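Local coordinates for molybdenum cofactor biosynthesis protein (Pyrococcus furiosus, PDB 1XI8), which probably acts as a molybdopterin molybdotransferase of the MoeA family, in the biosynthesis of the molybdenum cofactor, at residues S224-R229 with T312-F317. Numbering follows the deposited sequence.
Sequences SALVER and TQFHLF
Leu226 and Phe314 make most of this buried contact. The CB of Leu226 sits over the centre of the Phe314 ring, 3.6 Å from its centroid and 10° off the ring normal, a CH-pi contact. The two side chains overlap antiparallel, each one's end near the other's root. Phe314 has CG anti to its backbone N (chi1 180°), which carries the ring across to the other backbone. There CZ reaches Leu226 O at 3.3 Å and Val227 N at 4.0 Å. The branch of Leu226 points back the other way, with CD1 3.9 Å from Phe314 CG. In this alpha/beta domain, probably molybdopterin-binding, helix 219-229 leads into edge strand 233-239 of the mixed sheet, and helix 307-326 follows its strand 300-302. The axes of segments 224-229 and 312-317 run nearly parallel, at 19°, and come no closer than 11.3 Å; no hydrogen bond joins the two segments. With an alanine at Phe314, the CB of Leu226 would probably lose its aromatic cover and a gap would open between the helices. Packing is looser beside this pair. Leu226 CD2 meets His315 NE2 at 4.0 Å, the leucine roughly perpendicular to the histidine side chain. Phe311 and Tyr403 also meet the imidazole. Arg229 is exposed, and its NE hydrogen-bonds Tyr403 O. The carboxylate end of Glu228, also exposed, turns off from segment 312-317; its side chain packs on Leu43 of the second subunit.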
ATOM      1  N   SER A 224      -1.615  -8.697 -13.861  1.00 55.00           N
ATOM      2  CA  SER A 224      -0.809  -7.559 -14.260  1.00 55.00           C
ATOM      3  C   SER A 224      -0.734  -6.536 -13.139  1.00 55.00           C
ATOM      4  O   SER A 224       0.339  -6.021 -12.839  1.00 55.00           O
ATOM      5  CB  SER A 224      -1.383  -6.927 -15.525  1.00 55.00           C
ATOM      6  OG  SER A 224      -0.595  -5.837 -15.962  1.00 55.00           O
ATOM      7  N   ALA A 225      -1.865  -6.237 -12.514  1.00 55.00           N
ATOM      8  CA  ALA A 225      -1.839  -5.314 -11.395  1.00 55.00           C
ATOM      9  C   ALA A 225      -1.158  -5.940 -10.177  1.00 55.00           C
ATOM     10  O   ALA A 225      -0.385  -5.272  -9.482  1.00 55.00           O
ATOM     11  CB  ALA A 225      -3.227  -4.840 -11.054  1.00 55.00           C
ATOM     12  N   LEU A 226      -1.434  -7.217  -9.923  1.00 55.00           N
ATOM     13  CA  LEU A 226      -0.799  -7.903  -8.809  1.00 55.00           C
ATOM     14  C   LEU A 226       0.725  -7.859  -8.909  1.00 55.00           C
ATOM     15  O   LEU A 226       1.385  -7.599  -7.912  1.00 55.00           O
ATOM     16  CB  LEU A 226      -1.275  -9.355  -8.700  1.00 55.00           C
ATOM     17  CG  LEU A 226      -2.701  -9.569  -8.206  1.00 55.00           C
ATOM     18  CD1 LEU A 226      -3.183 -10.967  -8.549  1.00 55.00           C
ATOM     19  CD2 LEU A 226      -2.812  -9.275  -6.716  1.00 55.00           C
ATOM     20  N   VAL A 227       1.280  -8.104 -10.097  1.00 55.00           N
ATOM     21  CA  VAL A 227       2.733  -8.071 -10.262  1.00 55.00           C
ATOM     22  C   VAL A 227       3.246  -6.640 -10.118  1.00 55.00           C
ATOM     23  O   VAL A 227       4.256  -6.387  -9.460  1.00 55.00           O
ATOM     24  CB  VAL A 227       3.215  -8.719 -11.599  1.00 55.00           C
ATOM     25  CG1 VAL A 227       2.583  -8.067 -12.761  1.00 55.00           C
ATOM     26  CG2 VAL A 227       4.709  -8.561 -11.752  1.00 55.00           C
ATOM     27  N   GLU A 228       2.527  -5.713 -10.729  1.00 55.00           N
ATOM     28  CA  GLU A 228       2.795  -4.299 -10.591  1.00 55.00           C
ATOM     29  C   GLU A 228       2.865  -3.917  -9.118  1.00 55.00           C
ATOM     30  O   GLU A 228       3.776  -3.221  -8.693  1.00 55.00           O
ATOM     31  CB  GLU A 228       1.666  -3.523 -11.264  1.00 55.00           C
ATOM     32  CG  GLU A 228       1.658  -2.053 -10.983  1.00 55.00           C
ATOM     33  CD  GLU A 228       2.671  -1.338 -11.830  1.00 55.00           C
ATOM     34  OE1 GLU A 228       3.042  -1.930 -12.876  1.00 55.00           O
ATOM     35  OE2 GLU A 228       3.087  -0.208 -11.458  1.00 55.00           O
ATOM     36  N   ARG A 229       1.892  -4.384  -8.340  1.00 55.00           N
ATOM     37  CA  ARG A 229       1.838  -4.094  -6.914  1.00 55.00           C
ATOM     38  C   ARG A 229       2.998  -4.745  -6.176  1.00 55.00           C
ATOM     39  O   ARG A 229       3.452  -4.236  -5.148  1.00 55.00           O
ATOM     40  CB  ARG A 229       0.503  -4.557  -6.321  1.00 55.00           C
ATOM     41  CG  ARG A 229       0.409  -4.467  -4.807  1.00 55.00           C
ATOM     42  CD  ARG A 229      -1.020  -4.669  -4.305  1.00 55.00           C
ATOM     43  NE  ARG A 229      -1.105  -4.590  -2.844  1.00 55.00           N
ATOM     44  CZ  ARG A 229      -1.189  -3.459  -2.142  1.00 55.00           C
ATOM     45  NH1 ARG A 229      -1.204  -2.273  -2.743  1.00 55.00           N
ATOM     46  NH2 ARG A 229      -1.258  -3.509  -0.820  1.00 55.00           N
ATOM     47  N   THR A 312      -5.362 -16.468  -5.068  1.00 55.00           N
ATOM     48  CA  THR A 312      -4.857 -17.288  -3.977  1.00 55.00           C
ATOM     49  C   THR A 312      -3.434 -17.756  -4.241  1.00 55.00           C
ATOM     50  O   THR A 312      -2.563 -17.622  -3.385  1.00 55.00           O
ATOM     51  CB  THR A 312      -5.741 -18.514  -3.759  1.00 55.00           C
ATOM     52  OG1 THR A 312      -7.015 -18.082  -3.292  1.00 55.00           O
ATOM     53  CG2 THR A 312      -5.115 -19.444  -2.727  1.00 55.00           C
ATOM     54  N   GLN A 313      -3.221 -18.295  -5.434  1.00 55.00           N
ATOM     55  CA  GLN A 313      -1.919 -18.764  -5.853  1.00 55.00           C
ATOM     56  C   GLN A 313      -0.907 -17.624  -5.913  1.00 55.00           C
ATOM     57  O   GLN A 313       0.265 -17.814  -5.586  1.00 55.00           O
ATOM     58  CB  GLN A 313      -2.021 -19.487  -7.202  1.00 55.00           C
ATOM     59  CG  GLN A 313      -2.740 -20.829  -7.134  1.00 55.00           C
ATOM     60  CD  GLN A 313      -3.080 -21.401  -8.506  1.00 55.00           C
ATOM     61  OE1 GLN A 313      -3.159 -20.680  -9.510  1.00 55.00           O
ATOM     62  NE2 GLN A 313      -3.294 -22.706  -8.552  1.00 55.00           N
ATOM     63  N   PHE A 314      -1.354 -16.436  -6.314  1.00 55.00           N
ATOM     64  CA  PHE A 314      -0.430 -15.302  -6.384  1.00 55.00           C
ATOM     65  C   PHE A 314       0.117 -14.940  -5.013  1.00 55.00           C
ATOM     66  O   PHE A 314       1.327 -14.804  -4.846  1.00 55.00           O
ATOM     67  CB  PHE A 314      -1.036 -14.056  -7.045  1.00 55.00           C
ATOM     68  CG  PHE A 314      -0.077 -12.905  -7.100  1.00 55.00           C
ATOM     69  CD1 PHE A 314       0.068 -12.052  -6.020  1.00 55.00           C
ATOM     70  CD2 PHE A 314       0.709 -12.694  -8.217  1.00 55.00           C
ATOM     71  CE1 PHE A 314       0.964 -11.003  -6.061  1.00 55.00           C
ATOM     72  CE2 PHE A 314       1.609 -11.639  -8.263  1.00 55.00           C
ATOM     73  CZ  PHE A 314       1.732 -10.796  -7.185  1.00 55.00           C
ATOM     74  N   HIS A 315      -0.780 -14.785  -4.044  1.00 55.00           N
ATOM     75  CA  HIS A 315      -0.397 -14.420  -2.680  1.00 55.00           C
ATOM     76  C   HIS A 315       0.354 -15.516  -1.923  1.00 55.00           C
ATOM     77  O   HIS A 315       1.244 -15.220  -1.130  1.00 55.00           O
ATOM     78  CB  HIS A 315      -1.611 -13.955  -1.870  1.00 55.00           C
ATOM     79  CG  HIS A 315      -2.030 -12.551  -2.178  1.00 55.00           C
ATOM     80  ND1 HIS A 315      -1.462 -11.455  -1.568  1.00 55.00           N
ATOM     81  CD2 HIS A 315      -2.956 -12.064  -3.039  1.00 55.00           C
ATOM     82  CE1 HIS A 315      -2.020 -10.356  -2.035  1.00 55.00           C
ATOM     83  NE2 HIS A 315      -2.928 -10.697  -2.929  1.00 55.00           N
ATOM     84  N   LEU A 316       0.011 -16.776  -2.166  1.00 55.00           N
ATOM     85  CA  LEU A 316       0.685 -17.856  -1.461  1.00 55.00           C
ATOM     86  C   LEU A 316       2.023 -18.227  -2.105  1.00 55.00           C
ATOM     87  O   LEU A 316       2.884 -18.800  -1.453  1.00 55.00           O
ATOM     88  CB  LEU A 316      -0.230 -19.079  -1.333  1.00 55.00           C
ATOM     89  CG  LEU A 316      -1.519 -18.918  -0.517  1.00 55.00           C
ATOM     90  CD1 LEU A 316      -2.197 -20.242  -0.349  1.00 55.00           C
ATOM     91  CD2 LEU A 316      -1.238 -18.313   0.835  1.00 55.00           C
ATOM     92  N   PHE A 317       2.206 -17.879  -3.376  1.00 55.00           N
ATOM     93  CA  PHE A 317       3.425 -18.243  -4.089  1.00 55.00           C
ATOM     94  C   PHE A 317       4.129 -17.115  -4.868  1.00 55.00           C
ATOM     95  O   PHE A 317       5.284 -16.792  -4.593  1.00 55.00           O
ATOM     96  CB  PHE A 317       3.148 -19.409  -5.047  1.00 55.00           C
ATOM     97  CG  PHE A 317       2.990 -20.738  -4.369  1.00 55.00           C
ATOM     98  CD1 PHE A 317       1.730 -21.255  -4.109  1.00 55.00           C
ATOM     99  CD2 PHE A 317       4.104 -21.479  -4.000  1.00 55.00           C
ATOM    100  CE1 PHE A 317       1.582 -22.481  -3.488  1.00 55.00           C
ATOM    101  CE2 PHE A 317       3.962 -22.699  -3.387  1.00 55.00           C
ATOM    102  CZ  PHE A 317       2.697 -23.203  -3.128  1.00 55.00           C
TER